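Local coordinates for protein 273aa long hypothetical dTDP-4-dehydrorhamnose reductase (Sulfolobus tokodaii, PDB 2GGS) that binds NADPH and probably reduces dTDP-4-dehydrorhamnose, being an RmlD-type enzyme with a Rossmann fold, at residues Asp42-Phe46 / Lys82-Ala87; Met1-Ile5 / Phe52-Pro58. All coordinates share one frame; numbering follows the deposited sequence.

Contact 1: residues Asp42-Phe46 / Lys82-Ala87; sequences DLTDF and KINAEA. With NDP (NADPH dihydro-nicotinamide-adenine-dinucleotide phosphate), chain C.
Ile83 reaches from helix 77-97 to both Leu43 and the adenine of NADPH, and its atoms can be followed outward. CB lies against Thr44 CG2. Next, CG1, set anti to the backbone N (chi1 -175°), is directed at the base and comes 3.6 Å from NADPH N7A. At the tip, CD1 touches Leu43 CB at 3.6 Å and NADPH C6A at the same separation, so one methyl fills the angle between loop and cofactor.

The loop reads the Watson-Crick side of the adenine. Leu43 N donates to NADPH N1A over 2.9 Å and nearly straight (169°). The exocyclic NADPH N6A in turn donates to Asp42 OD1 at 3.0 Å, equally straight. That carboxylate oxygen also accepts Thr44 N, which closes an Asx turn, and Thr44 OG1 at 2.7 Å; both approach from the same face, above the carboxylate plane. Three donors therefore grip Asp42 OD1, fixing the rotation of the group. Were Asp42 replaced by alanine, the adenine amino group would probably lose this acceptor and the Thr44 hydroxyl would probably be free to turn.

Farther from the cofactor, Phe46 leans on the helix. Its CE2 meets Glu86 CD at 3.6 Å, with ring and carboxylate planes 53° apart, and CE1 approaches Ala87 CA. The carbonyl O of Lys82 sits at the ring edge, near its plane, and Thr44 O lies over one face. No hydrogen bond links the two segments directly; van der Waals contacts, mostly apolar, hold them together. Phe46 also stacks on His90, and Leu43 touches Ile91, one turn farther along helix 77-97. Loop, helix 77-97 and adenine thus meet pairwise, beyond strand 39-40, at the point where helix 46-56 begins.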
ATOM      1  N   ASP A  42       3.127  18.596   2.728  1.00 18.84           N
ATOM      2  CA  ASP A  42       3.540  18.046   1.454  1.00 19.52           C
ATOM      3  C   ASP A  42       4.911  17.447   1.630  1.00 19.42           C
ATOM      4  O   ASP A  42       5.900  18.165   1.852  1.00 19.04           O
ATOM      5  CB  ASP A  42       3.598  19.154   0.384  1.00 20.18           C
ATOM      6  CG  ASP A  42       3.888  18.618  -1.009  1.00 22.37           C
ATOM      7  OD1 ASP A  42       4.485  17.509  -1.156  1.00 20.34           O
ATOM      8  OD2 ASP A  42       3.524  19.316  -1.999  1.00 24.92           O
ATOM      9  N   LEU A  43       4.993  16.120   1.512  1.00 18.66           N
ATOM     10  CA  LEU A  43       6.259  15.397   1.687  1.00 18.41           C
ATOM     11  C   LEU A  43       7.341  15.726   0.633  1.00 18.70           C
ATOM     12  O   LEU A  43       8.513  15.384   0.833  1.00 19.27           O
ATOM     13  CB  LEU A  43       6.009  13.889   1.703  1.00 18.82           C
ATOM     14  CG  LEU A  43       5.897  13.251   3.087  1.00 19.56           C
ATOM     15  CD1 LEU A  43       4.913  13.974   4.011  1.00 19.17           C
ATOM     16  CD2 LEU A  43       5.575  11.761   2.976  1.00 19.11           C
ATOM     17  N   THR A  44       6.950  16.388  -0.454  1.00 19.19           N
ATOM     18  CA  THR A  44       7.929  16.800  -1.490  1.00 19.77           C
ATOM     19  C   THR A  44       8.579  18.164  -1.170  1.00 20.70           C
ATOM     20  O   THR A  44       9.468  18.613  -1.896  1.00 22.93           O
ATOM     21  CB  THR A  44       7.345  16.804  -2.919  1.00 19.48           C
ATOM     22  OG1 THR A  44       6.353  17.830  -3.049  1.00 21.05           O
ATOM     23  CG2 THR A  44       6.741  15.403  -3.291  1.00 20.04           C
ATOM     24  N   ASP A  45       8.141  18.802  -0.106  1.00 21.28           N
ATOM     25  CA  ASP A  45       8.824  19.999   0.426  1.00 20.57           C
ATOM     26  C   ASP A  45       9.832  19.491   1.469  1.00 20.16           C
ATOM     27  O   ASP A  45       9.560  19.479   2.680  1.00 18.57           O
ATOM     28  CB  ASP A  45       7.797  21.000   0.996  1.00 22.09           C
ATOM     29  CG  ASP A  45       8.450  22.297   1.524  1.00 23.37           C
ATOM     30  OD1 ASP A  45       9.685  22.360   1.687  1.00 26.77           O
ATOM     31  OD2 ASP A  45       7.697  23.239   1.809  1.00 26.00           O
ATOM     32  N   PHE A  46      10.997  19.052   0.990  1.00 19.21           N
ATOM     33  CA  PHE A  46      11.917  18.301   1.843  1.00 20.70           C
ATOM     34  C   PHE A  46      12.373  19.010   3.132  1.00 20.74           C
ATOM     35  O   PHE A  46      12.367  18.391   4.187  1.00 19.31           O
ATOM     36  CB  PHE A  46      13.095  17.661   1.069  1.00 20.74           C
ATOM     37  CG  PHE A  46      12.672  16.852  -0.157  1.00 21.95           C
ATOM     38  CD1 PHE A  46      11.564  15.982  -0.114  1.00 20.56           C
ATOM     39  CD2 PHE A  46      13.405  16.931  -1.343  1.00 22.18           C
ATOM     40  CE1 PHE A  46      11.181  15.248  -1.258  1.00 19.04           C
ATOM     41  CE2 PHE A  46      13.053  16.187  -2.484  1.00 22.03           C
ATOM     42  CZ  PHE A  46      11.921  15.343  -2.433  1.00 22.43           C
ATOM     43  N   LYS A  82       9.539  11.994  -6.942  1.00 14.73           N
ATOM     44  CA  LYS A  82       9.710  12.831  -5.802  1.00 15.04           C
ATOM     45  C   LYS A  82       8.987  12.345  -4.577  1.00 14.73           C
ATOM     46  O   LYS A  82       9.519  12.478  -3.480  1.00 15.42           O
ATOM     47  CB  LYS A  82       9.189  14.227  -6.108  1.00 17.21           C
ATOM     48  CG  LYS A  82      10.180  15.002  -6.939  1.00 23.39           C
ATOM     49  CD  LYS A  82      10.177  16.466  -6.498  1.00 32.95           C
ATOM     50  CE  LYS A  82       9.291  17.326  -7.394  1.00 35.00           C
ATOM     51  NZ  LYS A  82      10.011  17.701  -8.661  1.00 39.05           N
ATOM     52  N   ILE A  83       7.783  11.813  -4.762  1.00 13.82           N
ATOM     53  CA  ILE A  83       6.996  11.380  -3.592  1.00 14.95           C
ATOM     54  C   ILE A  83       7.280   9.903  -3.288  1.00 14.32           C
ATOM     55  O   ILE A  83       7.433   9.565  -2.121  1.00 14.20           O
ATOM     56  CB  ILE A  83       5.470  11.670  -3.731  1.00 13.71           C
ATOM     57  CG1 ILE A  83       4.669  11.331  -2.454  1.00 14.63           C
ATOM     58  CG2 ILE A  83       4.860  10.944  -4.958  1.00 14.07           C
ATOM     59  CD1 ILE A  83       5.199  11.890  -1.150  1.00 15.65           C
ATOM     60  N   ASN A  84       7.348   9.069  -4.332  1.00 15.26           N
ATOM     61  CA  ASN A  84       7.473   7.617  -4.095  1.00 14.08           C
ATOM     62  C   ASN A  84       8.874   7.188  -3.751  1.00 14.94           C
ATOM     63  O   ASN A  84       9.072   6.133  -3.097  1.00 16.14           O
ATOM     64  CB  ASN A  84       7.011   6.857  -5.328  1.00 12.78           C
ATOM     65  CG  ASN A  84       5.521   6.881  -5.502  1.00 12.22           C
ATOM     66  OD1 ASN A  84       4.762   7.325  -4.626  1.00 15.49           O
ATOM     67  ND2 ASN A  84       5.084   6.341  -6.635  1.00 14.02           N
ATOM     68  N   ALA A  85       9.855   7.994  -4.161  1.00 15.45           N
ATOM     69  CA  ALA A  85      11.247   7.653  -3.908  1.00 14.88           C
ATOM     70  C   ALA A  85      11.962   8.729  -3.080  1.00 15.23           C
ATOM     71  O   ALA A  85      12.376   8.495  -1.940  1.00 14.45           O
ATOM     72  CB  ALA A  85      11.993   7.365  -5.221  1.00 14.22           C
ATOM     73  N   GLU A  86      12.075   9.948  -3.619  1.00 14.96           N
ATOM     74  CA  GLU A  86      12.997  10.896  -2.984  1.00 16.73           C
ATOM     75  C   GLU A  86      12.556  11.307  -1.565  1.00 16.53           C
ATOM     76  O   GLU A  86      13.398  11.487  -0.720  1.00 16.97           O
ATOM     77  CB  GLU A  86      13.174  12.148  -3.872  1.00 17.62           C
ATOM     78  CG  GLU A  86      14.461  12.911  -3.534  1.00 19.82           C
ATOM     79  CD  GLU A  86      14.826  13.929  -4.599  1.00 25.31           C
ATOM     80  OE1 GLU A  86      13.988  14.188  -5.491  1.00 25.58           O
ATOM     81  OE2 GLU A  86      15.954  14.457  -4.509  1.00 28.84           O
ATOM     82  N   ALA A  87      11.253  11.427  -1.313  1.00 17.09           N
ATOM     83  CA  ALA A  87      10.747  11.804   0.016  1.00 15.69           C
ATOM     84  C   ALA A  87      11.239  10.824   1.055  1.00 16.70           C
ATOM     85  O   ALA A  87      11.508  11.206   2.202  1.00 16.88           O
ATOM     86  CB  ALA A  87       9.211  11.904   0.037  1.00 16.44           C
TER
HETATM   87  PA  NDP C 900      -3.892   6.092  -1.137  1.00 16.18           P
HETATM   88  O1A NDP C 900      -3.834   6.481  -2.555  1.00 18.45           O
HETATM   89  O2A NDP C 900      -5.265   5.846  -0.634  1.00 14.52           O
HETATM   90  O5B NDP C 900      -3.210   7.167  -0.201  1.00 16.20           O
HETATM   91  C5B NDP C 900      -2.074   7.889  -0.639  1.00 14.63           C
HETATM   92  C4B NDP C 900      -1.689   8.770   0.521  1.00 16.80           C
HETATM   93  O4B NDP C 900      -0.457   9.410   0.179  1.00 15.43           O
HETATM   94  C3B NDP C 900      -2.735   9.821   0.856  1.00 15.07           C
HETATM   95  O3B NDP C 900      -2.834   9.921   2.251  1.00 17.01           O
HETATM   96  C2B NDP C 900      -2.090  11.087   0.276  1.00 16.25           C
HETATM   97  O2B NDP C 900      -2.521  12.185   1.022  1.00 15.10           O
HETATM   98  C1B NDP C 900      -0.622  10.775   0.532  1.00 16.41           C
HETATM   99  N9A NDP C 900       0.250  11.601  -0.308  1.00 15.99           N
HETATM  100  C8A NDP C 900       0.416  11.517  -1.657  1.00 15.65           C
HETATM  101  N7A NDP C 900       1.296  12.486  -2.041  1.00 16.59           N
HETATM  102  C5A NDP C 900       1.666  13.163  -0.941  1.00 15.10           C
HETATM  103  C6A NDP C 900       2.523  14.252  -0.743  1.00 17.77           C
HETATM  104  N6A NDP C 900       3.082  14.889  -1.810  1.00 16.86           N
HETATM  105  N1A NDP C 900       2.650  14.716   0.538  1.00 15.73           N
HETATM  106  C2A NDP C 900       2.000  14.156   1.631  1.00 17.19           C
HETATM  107  N3A NDP C 900       1.149  13.097   1.424  1.00 14.13           N
HETATM  108  C4A NDP C 900       0.995  12.631   0.163  1.00 15.89           C
HETATM  109  O3  NDP C 900      -2.883   4.824  -1.060  1.00 14.66           O
HETATM  110  PN  NDP C 900      -3.080   3.473  -0.185  1.00 14.39           P
HETATM  111  O1N NDP C 900      -3.526   3.707   1.170  1.00 13.68           O
HETATM  112  O2N NDP C 900      -3.844   2.604  -1.109  1.00 13.49           O
HETATM  113  O5D NDP C 900      -1.573   2.936  -0.213  1.00 14.43           O
HETATM  114  C5D NDP C 900      -0.778   2.961   0.968  1.00 14.92           C
HETATM  115  C4D NDP C 900       0.640   2.474   0.697  1.00 15.81           C
HETATM  116  O4D NDP C 900       0.568   1.150   0.222  1.00 16.04           O
HETATM  117  C3D NDP C 900       1.395   3.271  -0.364  1.00 16.27           C
HETATM  118  O3D NDP C 900       2.734   3.215   0.050  1.00 16.77           O
HETATM  119  C2D NDP C 900       1.210   2.465  -1.626  1.00 15.08           C
HETATM  120  O2D NDP C 900       2.257   2.730  -2.544  1.00 16.63           O
HETATM  121  C1D NDP C 900       1.260   1.039  -1.024  1.00 16.94           C
HETATM  122  N1N NDP C 900       0.589   0.078  -1.907  1.00 21.41           N
HETATM  123  C2N NDP C 900      -0.661   0.398  -2.366  1.00 30.72           C
HETATM  124  C3N NDP C 900      -1.445  -0.526  -3.043  1.00 33.95           C
HETATM  125  C7N NDP C 900      -2.802  -0.115  -3.514  1.00 33.79           C
HETATM  126  O7N NDP C 900      -3.498  -0.964  -4.398  1.00 38.93           O
HETATM  127  N7N NDP C 900      -3.324   1.040  -3.109  1.00 39.81           N
HETATM  128  C4N NDP C 900      -0.929  -1.927  -3.311  1.00 33.29           C
HETATM  129  C5N NDP C 900       0.470  -2.178  -2.800  1.00 25.34           C
HETATM  130  C6N NDP C 900       1.150  -1.166  -2.113  1.00 27.87           C
HETATM  131  P2B NDP C 900      -3.679  13.232   0.458  1.00 16.67           P
HETATM  132  O1X NDP C 900      -4.108  13.902   1.701  1.00 15.90           O
HETATM  133  O2X NDP C 900      -4.754  12.450  -0.218  1.00 16.79           O
HETATM  134  O3X NDP C 900      -3.053  14.208  -0.572  1.00 20.95           O

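Contact 2: residues Met1-Ile5 / Phe52-Pro58; sequences MRTLI and FIIKKRP
Leu4 projects from strand 3-6 into the end of helix 46-56 and forms the close-packed part of this contact. With CG anti to the backbone N (chi1 -179°), its two methyls divide between neighbours: CD1 meets Phe52 CE2 at the edge of the ring, in its plane, at 3.8 Å, and CD2 lies 3.9 Å from Ile53 CG1. Behind them, Leu4 CB rests on Pro58 CB at 3.7 Å. Leu4 is buried and also touches Ile27 and Val29 of the adjacent strand 26-30.

The other side is more open. Arg57, exposed and with positive phi (54°), takes the chain out of the helix. Met1 runs beside its side chain, pointing the same way, and Met1 CE lies 3.7 Å from Arg57 CB. Lys56 lays its CG over one face of the Phe52 ring, offset toward the rim, while its chain leads away from the strand.

No conventional hydrogen bond crosses; the polar part includes a CA-H...O contact from Pro58 CA to Met1 O (3.6 Å, 146°). The chemistry thus implies that apolar fit seats the helix on the sheet, as in a Rossmann fold, while backbone hydrogen bonds to Asp59 and Val60 pair the beginning of the chain with strand 60-63 and the residue before it.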
ATOM      1  N   MET A   1       3.194  11.567  19.014  1.00 38.65           N
ATOM      2  CA  MET A   1       4.661  11.405  19.167  1.00 37.63           C
ATOM      3  C   MET A   1       5.021   9.994  19.566  1.00 35.85           C
ATOM      4  O   MET A   1       6.190   9.661  19.697  1.00 38.07           O
ATOM      5  CB  MET A   1       5.213  12.418  20.157  1.00 37.07           C
ATOM      6  CG  MET A   1       5.252  11.917  21.579  1.00 35.57           C
ATOM      7  SD  MET A   1       6.400  12.887  22.542  1.00 41.55           S
ATOM      8  CE  MET A   1       7.747  12.691  21.388  1.00 30.37           C
ATOM      9  N   ARG A   2       4.028   9.150  19.769  1.00 34.63           N
ATOM     10  CA  ARG A   2       4.274   7.744  19.630  1.00 31.09           C
ATOM     11  C   ARG A   2       4.529   7.643  18.102  1.00 28.54           C
ATOM     12  O   ARG A   2       5.685   7.642  17.691  1.00 26.85           O
ATOM     13  CB  ARG A   2       3.084   6.920  20.128  1.00 34.10           C
ATOM     14  CG  ARG A   2       3.154   5.439  19.850  1.00 34.81           C
ATOM     15  CD  ARG A   2       3.327   4.642  21.163  1.00 41.62           C
ATOM     16  NE  ARG A   2       4.727   4.506  21.556  1.00 43.39           N
ATOM     17  CZ  ARG A   2       5.645   3.845  20.847  1.00 43.80           C
ATOM     18  NH1 ARG A   2       5.316   3.266  19.693  1.00 43.20           N
ATOM     19  NH2 ARG A   2       6.896   3.770  21.296  1.00 45.60           N
ATOM     20  N   THR A   3       3.513   7.745  17.265  1.00 20.00           N
ATOM     21  CA  THR A   3       3.593   7.271  15.890  1.00 20.00           C
ATOM     22  C   THR A   3       3.181   8.360  14.905  1.00 20.00           C
ATOM     23  O   THR A   3       2.114   8.806  14.915  1.00 20.28           O
ATOM     24  CB  THR A   3       2.713   6.022  15.697  1.00 20.00           C
ATOM     25  OG1 THR A   3       3.162   4.977  16.567  1.00 20.00           O
ATOM     26  CG2 THR A   3       2.916   5.435  14.309  1.00 20.00           C
ATOM     27  N   LEU A   4       3.978   8.788  13.900  1.00 20.00           N
ATOM     28  CA  LEU A   4       3.719   9.531  12.672  1.00 20.00           C
ATOM     29  C   LEU A   4       3.299   8.599  11.541  1.00 20.00           C
ATOM     30  O   LEU A   4       3.977   7.654  11.259  1.00 17.52           O
ATOM     31  CB  LEU A   4       4.956  10.332  12.261  1.00 20.00           C
ATOM     32  CG  LEU A   4       4.824  11.179  10.994  1.00 20.00           C
ATOM     33  CD1 LEU A   4       3.765  12.255  11.176  1.00 20.00           C
ATOM     34  CD2 LEU A   4       6.162  11.797  10.616  1.00 20.00           C
ATOM     35  N   ILE A   5       2.125   8.930  11.081  1.00 14.82           N
ATOM     36  CA  ILE A   5       1.605   8.203   9.957  1.00 14.95           C
ATOM     37  C   ILE A   5       1.549   9.140   8.770  1.00 14.29           C
ATOM     38  O   ILE A   5       0.737   9.942   8.726  1.00 15.60           O
ATOM     39  CB  ILE A   5       0.171   7.696  10.180  1.00 14.33           C
ATOM     40  CG1 ILE A   5       0.140   6.782  11.387  1.00 16.02           C
ATOM     41  CG2 ILE A   5      -0.363   6.952   8.950  1.00 13.06           C
ATOM     42  CD1 ILE A   5      -1.192   6.424  11.805  1.00 17.55           C
ATOM     43  N   PHE A  52       9.570  18.904  10.300  1.00 20.12           N
ATOM     44  CA  PHE A  52       8.343  18.399  10.936  1.00 19.59           C
ATOM     45  C   PHE A  52       8.679  17.176  11.769  1.00 19.78           C
ATOM     46  O   PHE A  52       8.251  17.055  12.934  1.00 19.16           O
ATOM     47  CB  PHE A  52       7.296  18.081   9.861  1.00 20.56           C
ATOM     48  CG  PHE A  52       5.973  17.682  10.418  1.00 21.00           C
ATOM     49  CD1 PHE A  52       5.034  18.644  10.792  1.00 23.24           C
ATOM     50  CD2 PHE A  52       5.688  16.344  10.643  1.00 20.59           C
ATOM     51  CE1 PHE A  52       3.796  18.257  11.330  1.00 21.58           C
ATOM     52  CE2 PHE A  52       4.467  15.967  11.215  1.00 19.61           C
ATOM     53  CZ  PHE A  52       3.537  16.903  11.552  1.00 21.08           C
ATOM     54  N   ILE A  53       9.493  16.285  11.186  1.00 18.11           N
ATOM     55  CA  ILE A  53       9.859  15.057  11.864  1.00 19.18           C
ATOM     56  C   ILE A  53      10.673  15.353  13.111  1.00 19.52           C
ATOM     57  O   ILE A  53      10.409  14.794  14.175  1.00 20.07           O
ATOM     58  CB  ILE A  53      10.604  14.101  10.889  1.00 18.03           C
ATOM     59  CG1 ILE A  53       9.591  13.510   9.886  1.00 17.96           C
ATOM     60  CG2 ILE A  53      11.328  12.970  11.648  1.00 19.45           C
ATOM     61  CD1 ILE A  53      10.208  12.816   8.672  1.00 18.06           C
ATOM     62  N   ILE A  54      11.656  16.243  12.959  1.00 21.47           N
ATOM     63  CA  ILE A  54      12.558  16.578  14.052  1.00 22.77           C
ATOM     64  C   ILE A  54      11.813  17.304  15.184  1.00 23.91           C
ATOM     65  O   ILE A  54      12.108  17.070  16.362  1.00 25.52           O
ATOM     66  CB  ILE A  54      13.810  17.336  13.542  1.00 23.26           C
ATOM     67  CG1 ILE A  54      14.622  16.403  12.622  1.00 22.21           C
ATOM     68  CG2 ILE A  54      14.690  17.834  14.723  1.00 23.08           C
ATOM     69  CD1 ILE A  54      15.590  17.081  11.714  1.00 22.43           C
ATOM     70  N   LYS A  55      10.849  18.154  14.819  1.00 24.55           N
ATOM     71  CA  LYS A  55      10.009  18.852  15.807  1.00 25.93           C
ATOM     72  C   LYS A  55       9.013  17.922  16.531  1.00 25.52           C
ATOM     73  O   LYS A  55       8.902  17.975  17.755  1.00 26.31           O
ATOM     74  CB  LYS A  55       9.284  20.070  15.186  1.00 26.15           C
ATOM     75  CG  LYS A  55      10.216  21.197  14.701  1.00 29.55           C
ATOM     76  CD  LYS A  55      10.999  21.858  15.868  1.00 33.66           C
ATOM     77  CE  LYS A  55      12.212  22.682  15.376  1.00 30.38           C
ATOM     78  NZ  LYS A  55      11.836  23.694  14.354  1.00 32.42           N
ATOM     79  N   LYS A  56       8.302  17.069  15.791  1.00 25.22           N
ATOM     80  CA  LYS A  56       7.242  16.243  16.383  1.00 23.35           C
ATOM     81  C   LYS A  56       7.769  15.039  17.130  1.00 23.24           C
ATOM     82  O   LYS A  56       7.064  14.478  17.985  1.00 21.30           O
ATOM     83  CB  LYS A  56       6.230  15.809  15.321  1.00 24.41           C
ATOM     84  CG  LYS A  56       5.512  16.954  14.601  1.00 25.03           C
ATOM     85  CD  LYS A  56       4.845  17.974  15.527  1.00 31.33           C
ATOM     86  CE  LYS A  56       4.144  19.042  14.683  1.00 30.27           C
ATOM     87  NZ  LYS A  56       3.584  20.186  15.473  1.00 35.59           N
ATOM     88  N   ARG A  57       9.011  14.624  16.815  1.00 21.66           N
ATOM     89  CA  ARG A  57       9.686  13.552  17.551  1.00 21.39           C
ATOM     90  C   ARG A  57       8.870  12.241  17.637  1.00 20.70           C
ATOM     91  O   ARG A  57       8.645  11.694  18.718  1.00 21.59           O
ATOM     92  CB  ARG A  57      10.110  14.044  18.955  1.00 20.40           C
ATOM     93  CG  ARG A  57      11.092  15.255  18.867  1.00 22.18           C
ATOM     94  CD  ARG A  57      11.724  15.606  20.214  1.00 20.14           C
ATOM     95  NE  ARG A  57      12.215  14.436  20.942  1.00 24.49           N
ATOM     96  CZ  ARG A  57      13.416  13.905  20.751  1.00 19.66           C
ATOM     97  NH1 ARG A  57      14.222  14.421  19.842  1.00 23.16           N
ATOM     98  NH2 ARG A  57      13.798  12.813  21.428  1.00 22.81           N
ATOM     99  N   PRO A  58       8.435  11.721  16.482  1.00 21.34           N
ATOM    100  CA  PRO A  58       7.786  10.388  16.572  1.00 20.46           C
ATOM    101  C   PRO A  58       8.740   9.293  17.007  1.00 20.67           C
ATOM    102  O   PRO A  58       9.893   9.284  16.577  1.00 21.44           O
ATOM    103  CB  PRO A  58       7.268  10.164  15.140  1.00 20.64           C
ATOM    104  CG  PRO A  58       8.247  10.971  14.257  1.00 20.22           C
ATOM    105  CD  PRO A  58       8.441  12.251  15.111  1.00 20.63           C
TER

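In the fold
Contacts 1 and 2 lie with their centres about 17 Å apart and their nearest atoms about 7 Å apart, without touching. Their segments alternate along the chain: 1-5, 42-46, 52-58, 82-87. Helix 46-56 joins them, since Phe46 of contact 1 opens it and residues 52-56 of contact 2 end it. Contact 2 seats its final turn on strand 3-6, inside the seven-stranded parallel sheet, whereas contact 1 sets the loop before it against helix 77-97 and the NADPH adenine. That loop runs from edge strand 39-40 into helix 46-56, in the Rossmann-fold part that binds NADPH; contact 2 itself is removed from the cofactor, the Leu4 side chain about 10 Å from the NADPH.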